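Local coordinates for protein aspartate--tRNA(Asp/Asn) ligase (Sulfolobus tokodaii, PDB 1WYD) that probably activates aspartate with ATP and transfers it to both tRNA(Asp) and tRNA(Asn), as a non-discriminating class II aminoacyl-tRNA synthetase, at residues K276-K279 with Y280-I284; D234-D237 with V238-L241; E146-K150 with E151-E155; K385-D388 with Y389-P393. All coordinates share one frame; numbering follows the deposited sequence.

Contact 1: K276-K279 with Y280-I284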
loop_
_atom_site.group_PDB
_atom_site.type_symbol
_atom_site.label_atom_id
_atom_site.label_comp_id
_atom_site.label_asym_id
_atom_site.label_seq_id
_atom_site.Cartn_x
_atom_site.Cartn_y
_atom_site.Cartn_z
ATOM N N LYS B 276 -27.382 10.286 -1.423
ATOM C CA LYS B 276 -28.695 9.695 -1.205
ATOM C C LYS B 276 -28.588 8.357 -0.462
ATOM O O LYS B 276 -27.774 7.510 -0.860
ATOM C CB LYS B 276 -29.392 9.514 -2.562
ATOM C CG LYS B 276 -30.766 8.817 -2.497
ATOM C CD LYS B 276 -31.924 9.825 -2.454
ATOM C CE LYS B 276 -33.255 9.129 -2.683
ATOM N NZ LYS B 276 -33.878 8.760 -1.383
ATOM N N ARG B 277 -29.358 8.189 0.629
ATOM C CA ARG B 277 -29.517 6.872 1.284
ATOM C C ARG B 277 -30.858 6.278 0.956
ATOM O O ARG B 277 -31.881 6.957 1.011
ATOM C CB ARG B 277 -29.367 6.870 2.816
ATOM C CG ARG B 277 -29.100 8.200 3.482
ATOM C CD ARG B 277 -28.612 8.113 4.939
ATOM N NE ARG B 277 -29.199 7.023 5.735
ATOM C CZ ARG B 277 -28.547 6.381 6.724
ATOM N NH1 ARG B 277 -27.301 6.722 7.029
ATOM N NH2 ARG B 277 -29.133 5.405 7.418
ATOM N N LEU B 278 -30.843 4.996 0.630
ATOM C CA LEU B 278 -32.034 4.275 0.320
ATOM C C LEU B 278 -31.974 3.032 1.161
ATOM O O LEU B 278 -30.979 2.288 1.099
ATOM C CB LEU B 278 -31.995 3.918 -1.157
ATOM C CG LEU B 278 -33.139 3.134 -1.770
ATOM C CD1 LEU B 278 -34.320 4.045 -1.907
ATOM C CD2 LEU B 278 -32.717 2.634 -3.107
ATOM N N LYS B 279 -33.008 2.803 1.971
ATOM C CA LYS B 279 -33.090 1.587 2.783
ATOM C C LYS B 279 -33.312 0.427 1.857
ATOM O O LYS B 279 -33.914 0.589 0.806
ATOM C CB LYS B 279 -34.226 1.641 3.813
ATOM C CG LYS B 279 -34.276 2.915 4.664
ATOM C CD LYS B 279 -35.583 2.989 5.437
ATOM C CE LYS B 279 -35.346 3.388 6.878
ATOM N NZ LYS B 279 -35.333 4.877 7.044
ATOM N N TYR B 280 -32.793 -0.740 2.242
ATOM C CA TYR B 280 -32.936 -1.966 1.461
ATOM C C TYR B 280 -34.432 -2.288 1.286
ATOM O O TYR B 280 -34.880 -2.598 0.189
ATOM C CB TYR B 280 -32.200 -3.092 2.168
ATOM C CG TYR B 280 -32.649 -4.484 1.795
ATOM C CD1 TYR B 280 -32.030 -5.161 0.782
ATOM C CD2 TYR B 280 -33.684 -5.128 2.472
ATOM C CE1 TYR B 280 -32.408 -6.447 0.429
ATOM C CE2 TYR B 280 -34.081 -6.408 2.114
ATOM C CZ TYR B 280 -33.424 -7.055 1.088
ATOM O OH TYR B 280 -33.767 -8.321 0.681
ATOM N N THR B 281 -35.175 -2.194 2.394
ATOM C CA THR B 281 -36.647 -2.318 2.449
ATOM C C THR B 281 -37.370 -1.576 1.314
ATOM O O THR B 281 -38.242 -2.133 0.629
ATOM C CB THR B 281 -37.154 -1.803 3.853
ATOM O OG1 THR B 281 -36.622 -2.635 4.893
ATOM C CG2 THR B 281 -38.658 -1.989 4.019
ATOM N N GLU B 282 -36.983 -0.319 1.140
ATOM C CA GLU B 282 -37.494 0.572 0.121
ATOM C C GLU B 282 -37.039 0.161 -1.284
ATOM O O GLU B 282 -37.810 0.272 -2.249
ATOM C CB GLU B 282 -36.937 1.948 0.427
ATOM C CG GLU B 282 -37.837 3.140 0.223
ATOM C CD GLU B 282 -37.041 4.400 0.491
ATOM O OE1 GLU B 282 -36.381 4.468 1.575
ATOM O OE2 GLU B 282 -37.034 5.300 -0.394
ATOM N N ALA B 283 -35.783 -0.284 -1.403
ATOM C CA ALA B 283 -35.258 -0.793 -2.670
ATOM C C ALA B 283 -36.082 -1.984 -3.102
ATOM O O ALA B 283 -36.448 -2.115 -4.263
ATOM C CB ALA B 283 -33.793 -1.189 -2.540
ATOM N N ILE B 284 -36.380 -2.857 -2.153
ATOM C CA ILE B 284 -37.203 -4.009 -2.453
ATOM C C ILE B 284 -38.587 -3.590 -2.982
ATOM O O ILE B 284 -39.085 -4.185 -3.946
ATOM C CB ILE B 284 -37.315 -4.918 -1.226
ATOM C CG1 ILE B 284 -36.020 -5.732 -1.055
ATOM C CG2 ILE B 284 -38.568 -5.834 -1.329
ATOM C CD1 ILE B 284 -35.441 -6.267 -2.341
#

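Contact 2: D234-D237 with V238-L241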
loop_
_atom_site.group_PDB
_atom_site.type_symbol
_atom_site.label_atom_id
_atom_site.label_comp_id
_atom_site.label_asym_id
_atom_site.label_seq_id
_atom_site.Cartn_x
_atom_site.Cartn_y
_atom_site.Cartn_z
ATOM N N ASP B 234 -20.050 4.150 14.502
ATOM C CA ASP B 234 -20.929 3.161 13.899
ATOM C C ASP B 234 -20.977 3.417 12.423
ATOM O O ASP B 234 -20.192 4.231 11.925
ATOM C CB ASP B 234 -22.319 3.182 14.499
ATOM C CG ASP B 234 -23.076 4.500 14.238
ATOM O OD1 ASP B 234 -22.696 5.294 13.345
ATOM O OD2 ASP B 234 -24.085 4.801 14.917
ATOM N N TYR B 235 -21.913 2.764 11.735
ATOM C CA TYR B 235 -21.943 2.821 10.285
ATOM C C TYR B 235 -22.318 4.177 9.711
ATOM O O TYR B 235 -21.856 4.532 8.627
ATOM C CB TYR B 235 -22.781 1.688 9.690
ATOM C CG TYR B 235 -24.291 1.831 9.780
ATOM C CD1 TYR B 235 -25.095 1.335 8.764
ATOM C CD2 TYR B 235 -24.918 2.437 10.890
ATOM C CE1 TYR B 235 -26.476 1.421 8.831
ATOM C CE2 TYR B 235 -26.292 2.543 10.976
ATOM C CZ TYR B 235 -27.072 2.025 9.930
ATOM O OH TYR B 235 -28.436 2.098 9.971
ATOM N N ASN B 236 -23.111 4.966 10.432
ATOM C CA ASN B 236 -23.386 6.314 9.963
ATOM C C ASN B 236 -22.122 7.163 9.985
ATOM O O ASN B 236 -21.867 7.933 9.058
ATOM C CB ASN B 236 -24.558 6.946 10.726
ATOM C CG ASN B 236 -25.896 6.170 10.535
ATOM O OD1 ASN B 236 -26.570 5.831 11.500
ATOM N ND2 ASN B 236 -26.275 5.921 9.302
ATOM N N ASP B 237 -21.284 6.987 11.009
ATOM C CA ASP B 237 -20.029 7.756 11.096
ATOM C C ASP B 237 -19.066 7.516 9.938
ATOM O O ASP B 237 -18.494 8.465 9.378
ATOM C CB ASP B 237 -19.285 7.451 12.388
ATOM C CG ASP B 237 -20.012 7.932 13.599
ATOM O OD1 ASP B 237 -20.153 7.127 14.558
ATOM O OD2 ASP B 237 -20.485 9.101 13.667
ATOM N N VAL B 238 -18.871 6.232 9.617
ATOM C CA VAL B 238 -17.962 5.838 8.563
ATOM C C VAL B 238 -18.515 6.191 7.174
ATOM O O VAL B 238 -17.767 6.626 6.276
ATOM C CB VAL B 238 -17.497 4.335 8.696
ATOM C CG1 VAL B 238 -16.726 4.142 10.005
ATOM C CG2 VAL B 238 -18.638 3.371 8.627
ATOM N N MET B 239 -19.821 6.041 7.003
ATOM C CA MET B 239 -20.447 6.525 5.770
ATOM C C MET B 239 -20.132 8.020 5.526
ATOM O O MET B 239 -19.753 8.403 4.411
ATOM C CB MET B 239 -21.948 6.218 5.739
ATOM C CG MET B 239 -22.240 4.826 5.301
ATOM S SD MET B 239 -23.968 4.538 4.878
ATOM C CE MET B 239 -24.744 4.333 6.540
ATOM N N GLN B 240 -20.197 8.835 6.577
ATOM C CA GLN B 240 -19.782 10.246 6.483
ATOM C C GLN B 240 -18.285 10.478 6.275
ATOM O O GLN B 240 -17.870 11.488 5.700
ATOM C CB GLN B 240 -20.189 10.987 7.738
ATOM C CG GLN B 240 -21.529 11.602 7.630
ATOM C CD GLN B 240 -21.930 12.243 8.940
ATOM O OE1 GLN B 240 -21.101 12.900 9.605
ATOM N NE2 GLN B 240 -23.184 12.035 9.340
ATOM N N LEU B 241 -17.465 9.576 6.804
ATOM C CA LEU B 241 -16.028 9.625 6.535
ATOM C C LEU B 241 -15.804 9.358 5.043
ATOM O O LEU B 241 -15.056 10.087 4.369
ATOM C CB LEU B 241 -15.313 8.576 7.383
ATOM C CG LEU B 241 -13.847 8.686 7.799
ATOM C CD1 LEU B 241 -13.261 7.285 7.740
ATOM C CD2 LEU B 241 -13.016 9.636 6.963
#

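Contact 3: E146-K150 with E151-E155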
loop_
_atom_site.group_PDB
_atom_site.type_symbol
_atom_site.label_atom_id
_atom_site.label_comp_id
_atom_site.label_asym_id
_atom_site.label_seq_id
_atom_site.Cartn_x
_atom_site.Cartn_y
_atom_site.Cartn_z
ATOM N N GLU B 146 -4.683 11.009 2.190
ATOM C CA GLU B 146 -4.691 12.399 2.658
ATOM C C GLU B 146 -5.872 12.701 3.583
ATOM O O GLU B 146 -5.678 13.165 4.702
ATOM C CB GLU B 146 -4.660 13.320 1.439
ATOM C CG GLU B 146 -4.782 14.797 1.715
ATOM C CD GLU B 146 -4.894 15.552 0.413
ATOM O OE1 GLU B 146 -3.926 16.260 0.049
ATOM O OE2 GLU B 146 -5.933 15.390 -0.261
ATOM N N THR B 147 -7.087 12.360 3.138
ATOM C CA THR B 147 -8.293 12.546 3.923
ATOM C C THR B 147 -8.197 11.812 5.240
ATOM O O THR B 147 -8.614 12.337 6.294
ATOM C CB THR B 147 -9.540 12.061 3.150
ATOM O OG1 THR B 147 -9.675 12.843 1.970
ATOM C CG2 THR B 147 -10.835 12.418 3.908
ATOM N N LEU B 148 -7.638 10.599 5.177
ATOM C CA LEU B 148 -7.570 9.724 6.336
ATOM C C LEU B 148 -6.589 10.212 7.394
ATOM O O LEU B 148 -6.879 10.097 8.605
ATOM C CB LEU B 148 -7.271 8.281 5.895
ATOM C CG LEU B 148 -8.535 7.643 5.350
ATOM C CD1 LEU B 148 -8.160 6.529 4.386
ATOM C CD2 LEU B 148 -9.422 7.159 6.487
ATOM N N TYR B 149 -5.440 10.740 6.942
ATOM C CA TYR B 149 -4.422 11.311 7.819
ATOM C C TYR B 149 -4.983 12.512 8.520
ATOM O O TYR B 149 -4.698 12.726 9.681
ATOM C CB TYR B 149 -3.176 11.799 7.048
ATOM C CG TYR B 149 -2.352 10.769 6.351
ATOM C CD1 TYR B 149 -1.970 9.589 6.997
ATOM C CD2 TYR B 149 -1.935 10.963 5.033
ATOM C CE1 TYR B 149 -1.199 8.623 6.336
ATOM C CE2 TYR B 149 -1.144 9.992 4.353
ATOM C CZ TYR B 149 -0.790 8.824 5.012
ATOM O OH TYR B 149 0.001 7.850 4.376
ATOM N N LYS B 150 -5.789 13.295 7.808
ATOM C CA LYS B 150 -6.457 14.466 8.405
ATOM C C LYS B 150 -7.361 14.054 9.566
ATOM O O LYS B 150 -7.572 14.840 10.484
ATOM C CB LYS B 150 -7.262 15.234 7.356
ATOM C CG LYS B 150 -7.431 16.715 7.633
ATOM C CD LYS B 150 -8.570 17.388 6.788
ATOM C CE LYS B 150 -8.243 17.510 5.284
ATOM N NZ LYS B 150 -6.846 18.014 4.931
ATOM N N GLU B 151 -7.875 12.818 9.534
ATOM C CA GLU B 151 -8.777 12.350 10.598
ATOM C C GLU B 151 -8.019 11.551 11.633
ATOM O O GLU B 151 -8.600 10.969 12.551
ATOM C CB GLU B 151 -9.915 11.518 10.036
ATOM C CG GLU B 151 -10.720 12.184 8.924
ATOM C CD GLU B 151 -11.583 13.334 9.431
ATOM O OE1 GLU B 151 -11.810 14.294 8.664
ATOM O OE2 GLU B 151 -12.034 13.279 10.593
ATOM N N GLY B 152 -6.702 11.562 11.499
ATOM C CA GLY B 152 -5.830 10.807 12.375
ATOM C C GLY B 152 -5.888 9.293 12.181
ATOM O O GLY B 152 -5.694 8.546 13.129
ATOM N N PHE B 153 -6.143 8.838 10.963
ATOM C CA PHE B 153 -6.058 7.410 10.696
ATOM C C PHE B 153 -4.595 6.953 10.499
ATOM O O PHE B 153 -3.778 7.664 9.939
ATOM C CB PHE B 153 -6.975 7.035 9.533
ATOM C CG PHE B 153 -8.429 6.879 9.926
ATOM C CD1 PHE B 153 -9.236 8.013 10.200
ATOM C CD2 PHE B 153 -9.014 5.609 10.025
ATOM C CE1 PHE B 153 -10.595 7.869 10.547
ATOM C CE2 PHE B 153 -10.379 5.452 10.404
ATOM C CZ PHE B 153 -11.165 6.592 10.654
ATOM N N ILE B 154 -4.281 5.777 11.012
ATOM C CA ILE B 154 -2.937 5.198 10.978
ATOM C C ILE B 154 -2.935 4.109 9.915
ATOM O O ILE B 154 -3.898 3.331 9.849
ATOM C CB ILE B 154 -2.587 4.600 12.390
ATOM C CG1 ILE B 154 -2.304 5.728 13.386
ATOM C CG2 ILE B 154 -1.336 3.706 12.359
ATOM C CD1 ILE B 154 -2.546 5.325 14.885
ATOM N N GLU B 155 -1.925 4.124 9.040
ATOM C CA GLU B 155 -1.799 3.139 7.985
ATOM C C GLU B 155 -1.189 1.843 8.555
ATOM O O GLU B 155 -0.228 1.918 9.355
ATOM C CB GLU B 155 -0.949 3.673 6.812
ATOM C CG GLU B 155 -0.606 2.623 5.748
ATOM C CD GLU B 155 0.010 3.177 4.478
ATOM O OE1 GLU B 155 0.556 4.283 4.513
ATOM O OE2 GLU B 155 -0.020 2.493 3.428
HETATM O O HOH W 1 0.862 6.367 6.238
#

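Contact 4: K385-D388 with Y389-P393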
loop_
_atom_site.group_PDB
_atom_site.type_symbol
_atom_site.label_atom_id
_atom_site.label_comp_id
_atom_site.label_asym_id
_atom_site.label_seq_id
_atom_site.Cartn_x
_atom_site.Cartn_y
_atom_site.Cartn_z
ATOM N N LYS B 385 -11.886 -14.945 20.529
ATOM C CA LYS B 385 -11.040 -14.785 21.720
ATOM C C LYS B 385 -10.667 -13.350 22.044
ATOM O O LYS B 385 -10.597 -12.980 23.219
ATOM C CB LYS B 385 -9.732 -15.584 21.584
ATOM C CG LYS B 385 -8.800 -15.041 20.512
ATOM C CD LYS B 385 -7.342 -15.246 20.894
ATOM C CE LYS B 385 -6.768 -16.455 20.174
ATOM N NZ LYS B 385 -5.306 -16.488 20.420
ATOM N N TRP B 386 -10.384 -12.564 21.002
ATOM C CA TRP B 386 -9.876 -11.211 21.171
ATOM C C TRP B 386 -10.880 -10.321 21.886
ATOM O O TRP B 386 -10.487 -9.402 22.586
ATOM C CB TRP B 386 -9.507 -10.605 19.824
ATOM C CG TRP B 386 -8.627 -11.473 19.023
ATOM C CD1 TRP B 386 -8.968 -12.183 17.904
ATOM C CD2 TRP B 386 -7.238 -11.737 19.270
ATOM N NE1 TRP B 386 -7.875 -12.883 17.449
ATOM C CE2 TRP B 386 -6.797 -12.623 18.261
ATOM C CE3 TRP B 386 -6.317 -11.311 20.243
ATOM C CZ2 TRP B 386 -5.493 -13.099 18.202
ATOM C CZ3 TRP B 386 -5.006 -11.792 20.189
ATOM C CH2 TRP B 386 -4.609 -12.673 19.170
ATOM N N PHE B 387 -12.163 -10.651 21.741
ATOM C CA PHE B 387 -13.284 -9.894 22.341
ATOM C C PHE B 387 -13.528 -10.159 23.835
ATOM O O PHE B 387 -14.417 -9.560 24.432
ATOM C CB PHE B 387 -14.577 -10.124 21.536
ATOM C CG PHE B 387 -14.489 -9.626 20.124
ATOM C CD1 PHE B 387 -13.790 -10.340 19.165
ATOM C CD2 PHE B 387 -15.058 -8.411 19.766
ATOM C CE1 PHE B 387 -13.659 -9.870 17.892
ATOM C CE2 PHE B 387 -14.944 -7.951 18.470
ATOM C CZ PHE B 387 -14.227 -8.684 17.539
ATOM N N ASP B 388 -12.716 -11.027 24.438
ATOM C CA ASP B 388 -12.747 -11.183 25.891
ATOM C C ASP B 388 -12.034 -10.046 26.608
ATOM O O ASP B 388 -12.173 -9.887 27.831
ATOM C CB ASP B 388 -12.097 -12.505 26.316
ATOM C CG ASP B 388 -12.956 -13.718 26.003
ATOM O OD1 ASP B 388 -12.350 -14.772 25.681
ATOM O OD2 ASP B 388 -14.210 -13.741 26.046
ATOM N N TYR B 389 -11.250 -9.270 25.872
ATOM C CA TYR B 389 -10.391 -8.297 26.530
ATOM C C TYR B 389 -10.563 -6.858 26.041
ATOM O O TYR B 389 -9.592 -6.194 25.660
ATOM C CB TYR B 389 -8.942 -8.762 26.497
ATOM C CG TYR B 389 -8.755 -10.122 27.142
ATOM C CD1 TYR B 389 -8.295 -11.206 26.397
ATOM C CD2 TYR B 389 -9.052 -10.321 28.498
ATOM C CE1 TYR B 389 -8.114 -12.448 26.984
ATOM C CE2 TYR B 389 -8.906 -11.556 29.093
ATOM C CZ TYR B 389 -8.427 -12.626 28.337
ATOM O OH TYR B 389 -8.257 -13.883 28.920
ATOM N N GLY B 390 -11.808 -6.389 26.090
ATOM C CA GLY B 390 -12.155 -5.000 25.824
ATOM C C GLY B 390 -12.100 -4.580 24.365
ATOM O O GLY B 390 -11.346 -3.675 24.004
ATOM N N MET B 391 -12.878 -5.216 23.497
ATOM C CA MET B 391 -12.939 -4.682 22.144
ATOM C C MET B 391 -13.944 -3.536 22.182
ATOM O O MET B 391 -15.016 -3.701 22.753
ATOM C CB MET B 391 -13.350 -5.754 21.128
ATOM C CG MET B 391 -12.223 -6.678 20.687
ATOM S SD MET B 391 -10.803 -5.842 19.943
ATOM C CE MET B 391 -11.471 -5.587 18.294
ATOM N N PRO B 392 -13.623 -2.379 21.607
ATOM C CA PRO B 392 -14.550 -1.246 21.635
ATOM C C PRO B 392 -15.608 -1.370 20.542
ATOM O O PRO B 392 -15.459 -2.201 19.631
ATOM C CB PRO B 392 -13.628 -0.059 21.325
ATOM C CG PRO B 392 -12.636 -0.610 20.381
ATOM C CD PRO B 392 -12.383 -2.042 20.876
ATOM N N PRO B 393 -16.646 -0.540 20.588
ATOM C CA PRO B 393 -17.557 -0.460 19.458
ATOM C C PRO B 393 -16.759 0.115 18.317
ATOM O O PRO B 393 -16.003 1.077 18.481
ATOM C CB PRO B 393 -18.615 0.533 19.930
ATOM C CG PRO B 393 -18.480 0.526 21.422
ATOM C CD PRO B 393 -17.015 0.404 21.655
HETATM O O HOH W 2 -14.985 -6.988 23.641
#

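Contact 1: K276-K279 with Y280-I284
Leu278 divides its two methyls between a charged and an apolar neighbour. CD1 lies 3.4 Å from Glu282 OE2, against the end of the carboxylate, while CD2 meets the methyl of Ala283, CB, at 4.0 Å. With CG of Leu278 anti to the backbone N (chi1 180°), the branch reaches forward to the first helical turn. Glu282 comes back over the strand end from the other direction, its chain extended beyond CG, and crosses the leucine obliquely. Glu282 OE1 also lies 4.0 Å from Lys279 CG, on the aliphatic stem of the lysine.

The backbone between these side chains turns from strand into helix. Lys279 occupies the N-cap position, and its carbonyl O accepts from Ala283 N at 3.0 Å, with the donor in the carbonyl plane and an N-H...O angle of 156°. Further out, Ile284 CG1 rests on one face of the Tyr280 ring, whose hydroxyl is hydrogen-bonded to Asp298 O. Leu312 and Leu308 of helix 302-312 receive Leu278 and Ala283, and backbone bonds to strand 316-320 hold the edge strand in the catalytic-domain sheet.

Glu282 lies near two lysines without forming a contact ion pair: Lys276 NZ is 4.8 Å from Glu282 OE2, and Lys279 NZ is 5.6 Å from Glu282 OE1. Their pull on the carboxylate is therefore likely to be diffuse, and its nearest neighbour across the contact is the Leu278 methyl CD1.

Contact 2: D234-D237 with V238-L241
Met239 doubles back along its own helix to lay its terminal methyl on Tyr235, one turn earlier. CE sits over one face of the ring, 4.2 Å from the Tyr235 centroid and 28° off the normal, a CH-pi contact nearest to CD1. The bend at chi3 (-79°) swings CE onto the ring, the methionine running alongside the tyrosine. The phenol is held at its far end by Asp321, and the Met239 side chain packs on Phe318, Val320 and Phe344 of the sheet.

Asp237 pairs with Asp234 in a capping box at the start of helix 235-256. Asp237 N gives its hydrogen to Asp234 OD1 at 3.2 Å, and Asp234 N returns one to Asp237 OD1 at 3.0 Å, meeting that oxygen on its anti side. Asp234 OD1 also takes a weak bond from Asn236 N, so one oxygen serves two amides of the first turn. Met239 N then bonds Tyr235 O at 3.0 Å. Met1 of the second subunit packs against both aspartates of the box.

Val238 turns CG2 against the backbone of the preceding turn, 3.4 Å from Tyr235 O, while its side chain packs on Met230 and Phe344. With an alanine here both methyls go, which would probably open a gap between the helix start and those two sheet residues and remove one of the groups packed on Tyr235 O.

Contact 3: E146-K150 with E151-E155
Leu148 O is gripped by two amides that reach it from opposite faces of its carbonyl plane: Phe153 N at 2.8 Å and Glu151 N at 3.0 Å. The first bond is fairly straight, whereas Glu151 N stands well above the plane. CG of Leu148 lies anti to its carbonyl carbon (chi1 -78°), which helps to bring CD2 over one face of the Phe153 ring, 3.9 Å from the centroid and 21° off the normal, in a CH-pi contact. Leu241, Phe203 and Val228 pack round the same ring. A serine in place of Phe153 would probably leave Leu148 CD2 without its aromatic floor and open a gap between the helix end and those residues.

Tyr149 and Glu155 are joined through water: Tyr149 OH donates to it at 2.5 Å, and the water donates to Glu155 OE1 at 2.7 Å. Arg145 of the second subunit forms a salt bridge with Glu155 OE2, and Lys142 of that subunit makes a cation-pi contact with Tyr149, so the pair lies at the dimer interface. Gly152 N bonds Tyr149 O at 2.9 Å, and Gly152 takes the positive phi of the C-prime residue in a Schellman motif, which ends helix 128-150 and leads into strand 154-155.

Contact 4: K385-D388 with Y389-P393
Phe387 offers one ring face to Met391, whose CG rides over it 3.8 Å from the centroid and 23° off the normal. The overlap is displaced toward the rim, with Met391 CB 3.4 Å from Phe387 CD2. Farther above the same ring, Met391 SD stands 5.0 Å from its centroid, making this a Met-aromatic contact. The methionine chain, bent at chi2 (-58°) and again at chi3, keeps the sulfur above the ring. The motif fastens the 3-10 turn 385-388 to the extended run that enters strand 394-400. This strand and helix 401-409, whose first residues probably bind ATP, correspond to motif 3 of class II synthetases.

A second overlap joins neighbours in sequence. Asp388 CB lies almost squarely over the Tyr389 ring, 4.0 Å from its centroid, while the carboxylate of Asp388 makes a salt bridge with Arg363. The one direct hydrogen bond across the segments is weak, Tyr389 N to Trp386 O at 3.4 Å.

Gly390 carries the chain round with a positive phi, and its carbonyl O accepts from Arg126 and Trp24 of the second subunit, setting the loop into the dimer interface. Trp386 packs on Leu190 and Leu194 of helix 189-199 and on Val122 of the second subunit. Between the two segments a water spans the backbone, accepting from Met391 N at 2.8 Å and lying hydrogen-bonded to Phe387 O, also at 2.8 Å.

From the N terminus the contacts come in the order 3, 2, 1, 4, one after another without nesting or crossing, each closing only a local turn. Contact 3 ends helix 128-150 and enters strand 154-155, outermost in the sheet within this chain. Contact 2 starts helix 235-256, and its Leu241 packs on Leu148 and Phe153 of contact 3. Contact 1 holds strand 276-279, the outermost strand at the other end of the same sheet, and its Arg277 packs beside Met239 of contact 2. Contact 4, about 32 Å from contact 1 between centres, is the loop that leads into strand 394-400, an inner strand of that sheet. Contacts 2, 3 and 4 also meet the second subunit.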